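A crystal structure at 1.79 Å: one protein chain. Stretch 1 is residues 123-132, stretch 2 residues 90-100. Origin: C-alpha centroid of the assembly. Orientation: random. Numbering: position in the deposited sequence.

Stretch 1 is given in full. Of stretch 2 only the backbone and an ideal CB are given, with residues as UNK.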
# COMPACT_ATOMS: atom_id res chain seq x y z
N HIS A 123 -0.79 -12.20 9.78
CA HIS A 123 -1.99 -11.39 9.62
C HIS A 123 -2.22 -11.07 8.15
O HIS A 123 -1.29 -10.68 7.44
CB HIS A 123 -1.86 -10.11 10.44
CG HIS A 123 -1.54 -10.40 11.87
ND1 HIS A 123 -2.52 -10.56 12.83
CD2 HIS A 123 -0.37 -10.66 12.49
CE1 HIS A 123 -1.96 -10.86 13.98
NE2 HIS A 123 -0.65 -10.92 13.81
N LEU A 124 -3.47 -11.24 7.71
CA LEU A 124 -3.88 -10.97 6.33
C LEU A 124 -5.11 -10.08 6.33
O LEU A 124 -6.08 -10.34 7.06
CB LEU A 124 -4.21 -12.27 5.59
CG LEU A 124 -3.04 -13.24 5.43
CD1 LEU A 124 -3.57 -14.61 5.08
CD2 LEU A 124 -2.10 -12.72 4.34
N LEU A 125 -5.09 -9.06 5.48
CA LEU A 125 -6.24 -8.19 5.25
C LEU A 125 -6.48 -8.11 3.75
O LEU A 125 -5.55 -7.84 2.99
CB LEU A 125 -5.97 -6.80 5.81
CG LEU A 125 -6.01 -6.74 7.34
CD1 LEU A 125 -5.38 -5.45 7.82
CD2 LEU A 125 -7.43 -6.87 7.88
N TYR A 126 -7.71 -8.35 3.31
CA TYR A 126 -7.85 -8.47 1.86
C TYR A 126 -9.23 -8.09 1.35
O TYR A 126 -10.23 -8.17 2.06
CB TYR A 126 -7.51 -9.88 1.39
CG TYR A 126 -8.08 -11.04 2.19
CD1 TYR A 126 -9.34 -11.56 1.90
CD2 TYR A 126 -7.32 -11.66 3.18
CE1 TYR A 126 -9.83 -12.67 2.59
CE2 TYR A 126 -7.80 -12.77 3.88
CZ TYR A 126 -9.06 -13.27 3.59
OH TYR A 126 -9.53 -14.37 4.28
N ASP A 127 -9.24 -7.69 0.08
CA ASP A 127 -10.44 -7.60 -0.74
C ASP A 127 -11.42 -6.57 -0.20
O ASP A 127 -12.61 -6.83 -0.05
CB ASP A 127 -11.12 -8.96 -0.90
CG ASP A 127 -11.88 -9.07 -2.21
OD1 ASP A 127 -11.60 -8.27 -3.13
OD2 ASP A 127 -12.75 -9.96 -2.34
N MSE A 128 -10.89 -5.38 0.11
CA MSE A 128 -11.66 -4.29 0.71
C MSE A 128 -11.55 -2.99 -0.07
O MSE A 128 -10.45 -2.55 -0.42
CB MSE A 128 -11.18 -4.05 2.13
CG MSE A 128 -11.37 -5.23 3.04
SE MSE A 128 -11.00 -4.69 4.85
CE MSE A 128 -9.18 -5.41 4.99
N HIS A 129 -12.69 -2.37 -0.36
CA HIS A 129 -12.68 -1.00 -0.88
C HIS A 129 -13.85 -0.24 -0.24
O HIS A 129 -14.88 0.00 -0.88
CB HIS A 129 -12.76 -0.96 -2.41
CG HIS A 129 -12.55 0.41 -2.98
ND1 HIS A 129 -12.53 0.66 -4.34
CD2 HIS A 129 -12.33 1.60 -2.38
CE1 HIS A 129 -12.34 1.95 -4.54
NE2 HIS A 129 -12.20 2.54 -3.37
N ALA A 130 -13.66 0.13 1.03
CA ALA A 130 -14.62 0.96 1.76
C ALA A 130 -16.01 0.32 1.82
O ALA A 130 -17.03 1.00 1.71
CB ALA A 130 -14.70 2.36 1.16
N TYR A 131 -16.05 -0.99 2.03
CA TYR A 131 -17.36 -1.64 2.10
C TYR A 131 -17.97 -1.44 3.48
O TYR A 131 -17.28 -1.15 4.46
CB TYR A 131 -17.25 -3.12 1.75
CG TYR A 131 -16.64 -3.34 0.38
CD1 TYR A 131 -17.01 -2.54 -0.70
CD2 TYR A 131 -15.69 -4.33 0.16
CE1 TYR A 131 -16.46 -2.73 -1.97
CE2 TYR A 131 -15.12 -4.52 -1.09
CZ TYR A 131 -15.50 -3.72 -2.15
OH TYR A 131 -14.95 -3.91 -3.39
N ARG A 132 -19.30 -1.58 3.53
CA ARG A 132 -20.07 -1.39 4.75
C ARG A 132 -21.20 -2.42 4.76
O ARG A 132 -21.43 -3.11 3.78
CB ARG A 132 -20.64 0.04 4.84
CG ARG A 132 -21.10 0.58 3.50
CD ARG A 132 -21.39 2.08 3.54
NE ARG A 132 -21.28 2.67 2.20
CZ ARG A 132 -22.24 2.62 1.28
NH1 ARG A 132 -23.40 2.01 1.54
NH2 ARG A 132 -22.06 3.18 0.09
N UNK A 90 -3.81 -21.97 0.08
CA UNK A 90 -4.98 -21.45 -0.61
C UNK A 90 -6.07 -21.14 0.42
O UNK A 90 -6.46 -22.02 1.19
CB UNK A 90 -5.48 -22.44 -1.66
N UNK A 91 -6.55 -19.92 0.40
CA UNK A 91 -7.65 -19.52 1.27
C UNK A 91 -8.98 -19.63 0.54
O UNK A 91 -9.03 -19.48 -0.68
CB UNK A 91 -7.44 -18.09 1.78
N UNK A 92 -10.06 -19.91 1.27
CA UNK A 92 -11.36 -20.09 0.59
C UNK A 92 -11.86 -18.84 -0.10
O UNK A 92 -12.56 -18.95 -1.11
CB UNK A 92 -12.42 -20.55 1.60
N UNK A 93 -11.52 -17.65 0.41
CA UNK A 93 -12.08 -16.43 -0.16
C UNK A 93 -11.61 -16.21 -1.60
O UNK A 93 -10.44 -16.42 -1.92
CB UNK A 93 -11.70 -15.23 0.70
N UNK A 94 -12.51 -15.71 -2.44
CA UNK A 94 -12.21 -15.37 -3.82
C UNK A 94 -12.46 -13.89 -4.04
O UNK A 94 -13.40 -13.33 -3.48
CB UNK A 94 -13.05 -16.21 -4.79
N UNK A 95 -11.60 -13.25 -4.84
CA UNK A 95 -11.75 -11.83 -5.16
C UNK A 95 -13.19 -11.53 -5.57
O UNK A 95 -13.73 -12.16 -6.47
CB UNK A 95 -10.78 -11.42 -6.27
N UNK A 96 -13.82 -10.56 -4.88
CA UNK A 96 -15.21 -10.23 -5.17
C UNK A 96 -15.35 -9.09 -6.17
O UNK A 96 -16.47 -8.67 -6.46
CB UNK A 96 -15.94 -9.87 -3.87
N UNK A 97 -14.24 -8.59 -6.72
CA UNK A 97 -14.31 -7.66 -7.82
C UNK A 97 -14.81 -6.29 -7.39
O UNK A 97 -14.61 -5.85 -6.25
CB UNK A 97 -15.21 -8.22 -8.92
N UNK A 98 -15.49 -5.63 -8.32
CA UNK A 98 -16.05 -4.31 -8.04
C UNK A 98 -17.39 -4.47 -7.35
O UNK A 98 -18.38 -4.87 -7.98
CB UNK A 98 -16.20 -3.49 -9.32
N UNK A 99 -17.43 -4.17 -6.05
CA UNK A 99 -18.65 -4.21 -5.24
C UNK A 99 -19.43 -5.51 -5.47
O UNK A 99 -20.64 -5.50 -5.70
CB UNK A 99 -19.54 -3.00 -5.56
N UNK A 100 -18.72 -6.63 -5.42
CA UNK A 100 -19.33 -7.94 -5.55
C UNK A 100 -19.38 -8.47 -6.97
O UNK A 100 -19.61 -9.68 -7.15
CB UNK A 100 -20.75 -7.89 -4.98

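Position 90 lies in a strand, and its ideal CB has nothing of stretch 1 within 5.5 Å. It is Glu 90, which makes no contact across.

Position 91 is also in the strand, and its CA-to-CB bond points toward stretch 1. The ideal CB is 4.9 Å from Tyr 126 OH, and the side chain of Leu 124 lies beyond. A long apolar or aromatic side chain could cross this gap. It is Phe 91. Its CZ packs 3.5 Å from Leu 124 CD1.

At position 92 the chain turns a corner, and the bond points sideways into open space. It is Pro 92, free of stretch 1.

Position 93 points toward stretch 1. Its ideal CB is 3.7 Å from Tyr 126 CE1, and the carboxylate of Asp 127 lies further on. A side chain with a donor at its end would suit: histidine, glutamine, lysine or arginine. It is His 93. Its NE2 donates to Asp 127 OD2 at 2.6 Å, nearly straight at 163°. The ring lies oblique to that of Tyr 126. Water 1 joins the backbone N of His 93 (3.1 Å) to Tyr 126 OH (3.0 Å).

Position 94 points away. It is Gln 94.

Position 95 points sideways, with its ideal CB 4.5 Å from Asp 127 OD1. A donor that can bend back to this oxygen would fit. It is His 95. Its ND1 donates to Asp 127 OD1 at 2.9 Å.

Position 96 points toward stretch 1, its ideal CB 3.5 Å from Asp 127 OD2. Its backbone N already donates to that OD2 at 2.8 Å. So close to the acid, a short polar side chain such as serine or threonine is favoured. It is Thr 96, with OG1 2.9 Å from Asp 127 OD2 and 2.5 Å from water 2.

Position 97 has phi 71° and psi -149°, which favours glycine. It is Gly 97. Water 2 donates to its O at 2.7 Å and bonds Tyr 131 OH at 3.0 Å.

Position 98 points away. It is Phe 98.

Position 99 points sideways, its ideal CB 4.7 Å from Tyr 131 CE1. Phi 47° and psi 48° are left-handed, easiest for glycine and asparagine but open to others. Several side chains with a methylene chain could pass the ring. It is Glu 99, whose CG lies 4.1 Å from Tyr 131 CE1. Water 3 links its N (3.2 Å) to Tyr 131 OH (2.7 Å).

At position 100 a CB would jam against the preceding carbonyl O, which calls for glycine. It is Gly 100, whose N donates to water 2.

Stretch 2 90-100: EFPHQHTGFEG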
# COMPACT_ATOMS: atom_id res chain seq x y z
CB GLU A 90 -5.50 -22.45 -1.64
CG GLU A 90 -6.78 -22.00 -2.31
CD GLU A 90 -7.43 -23.10 -3.13
OE1 GLU A 90 -6.71 -24.01 -3.57
OE2 GLU A 90 -8.66 -23.05 -3.31
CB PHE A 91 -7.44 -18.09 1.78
CG PHE A 91 -6.47 -18.00 2.92
CD1 PHE A 91 -5.11 -17.94 2.68
CD2 PHE A 91 -6.92 -18.01 4.24
CE1 PHE A 91 -4.21 -17.90 3.73
CE2 PHE A 91 -6.02 -17.95 5.30
CZ PHE A 91 -4.67 -17.90 5.04
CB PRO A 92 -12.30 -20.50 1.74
CG PRO A 92 -11.41 -21.07 2.80
CD PRO A 92 -10.07 -20.38 2.66
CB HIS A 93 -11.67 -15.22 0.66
CG HIS A 93 -12.32 -13.95 0.20
ND1 HIS A 93 -13.65 -13.67 0.44
CD2 HIS A 93 -11.83 -12.90 -0.51
CE1 HIS A 93 -13.95 -12.49 -0.08
NE2 HIS A 93 -12.86 -12.00 -0.67
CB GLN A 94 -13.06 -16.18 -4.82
CG GLN A 94 -12.88 -17.69 -4.72
CD GLN A 94 -14.06 -18.44 -5.30
OE1 GLN A 94 -15.09 -18.59 -4.65
NE2 GLN A 94 -13.91 -18.91 -6.53
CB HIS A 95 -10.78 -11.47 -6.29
CG HIS A 95 -10.83 -10.04 -6.73
ND1 HIS A 95 -10.79 -8.98 -5.84
CD2 HIS A 95 -10.88 -9.49 -7.97
CE1 HIS A 95 -10.84 -7.84 -6.51
NE2 HIS A 95 -10.89 -8.12 -7.80
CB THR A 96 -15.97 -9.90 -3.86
OG1 THR A 96 -15.32 -8.83 -3.16
CG2 THR A 96 -16.01 -11.13 -2.97
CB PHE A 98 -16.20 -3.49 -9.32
CG PHE A 98 -16.59 -2.06 -9.06
CD1 PHE A 98 -15.63 -1.10 -8.80
CD2 PHE A 98 -17.93 -1.69 -9.04
CE1 PHE A 98 -15.98 0.21 -8.54
CE2 PHE A 98 -18.30 -0.37 -8.77
CZ PHE A 98 -17.32 0.58 -8.52
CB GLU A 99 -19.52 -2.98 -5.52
CG GLU A 99 -18.83 -1.66 -5.13
CD GLU A 99 -19.60 -0.42 -5.55
OE1 GLU A 99 -19.08 0.70 -5.38
OE2 GLU A 99 -20.72 -0.56 -6.07
O HOH W 1 -10.63 -17.04 3.30
O HOH W 2 -16.06 -6.58 -4.07
O HOH W 3 -15.21 -1.98 -5.30
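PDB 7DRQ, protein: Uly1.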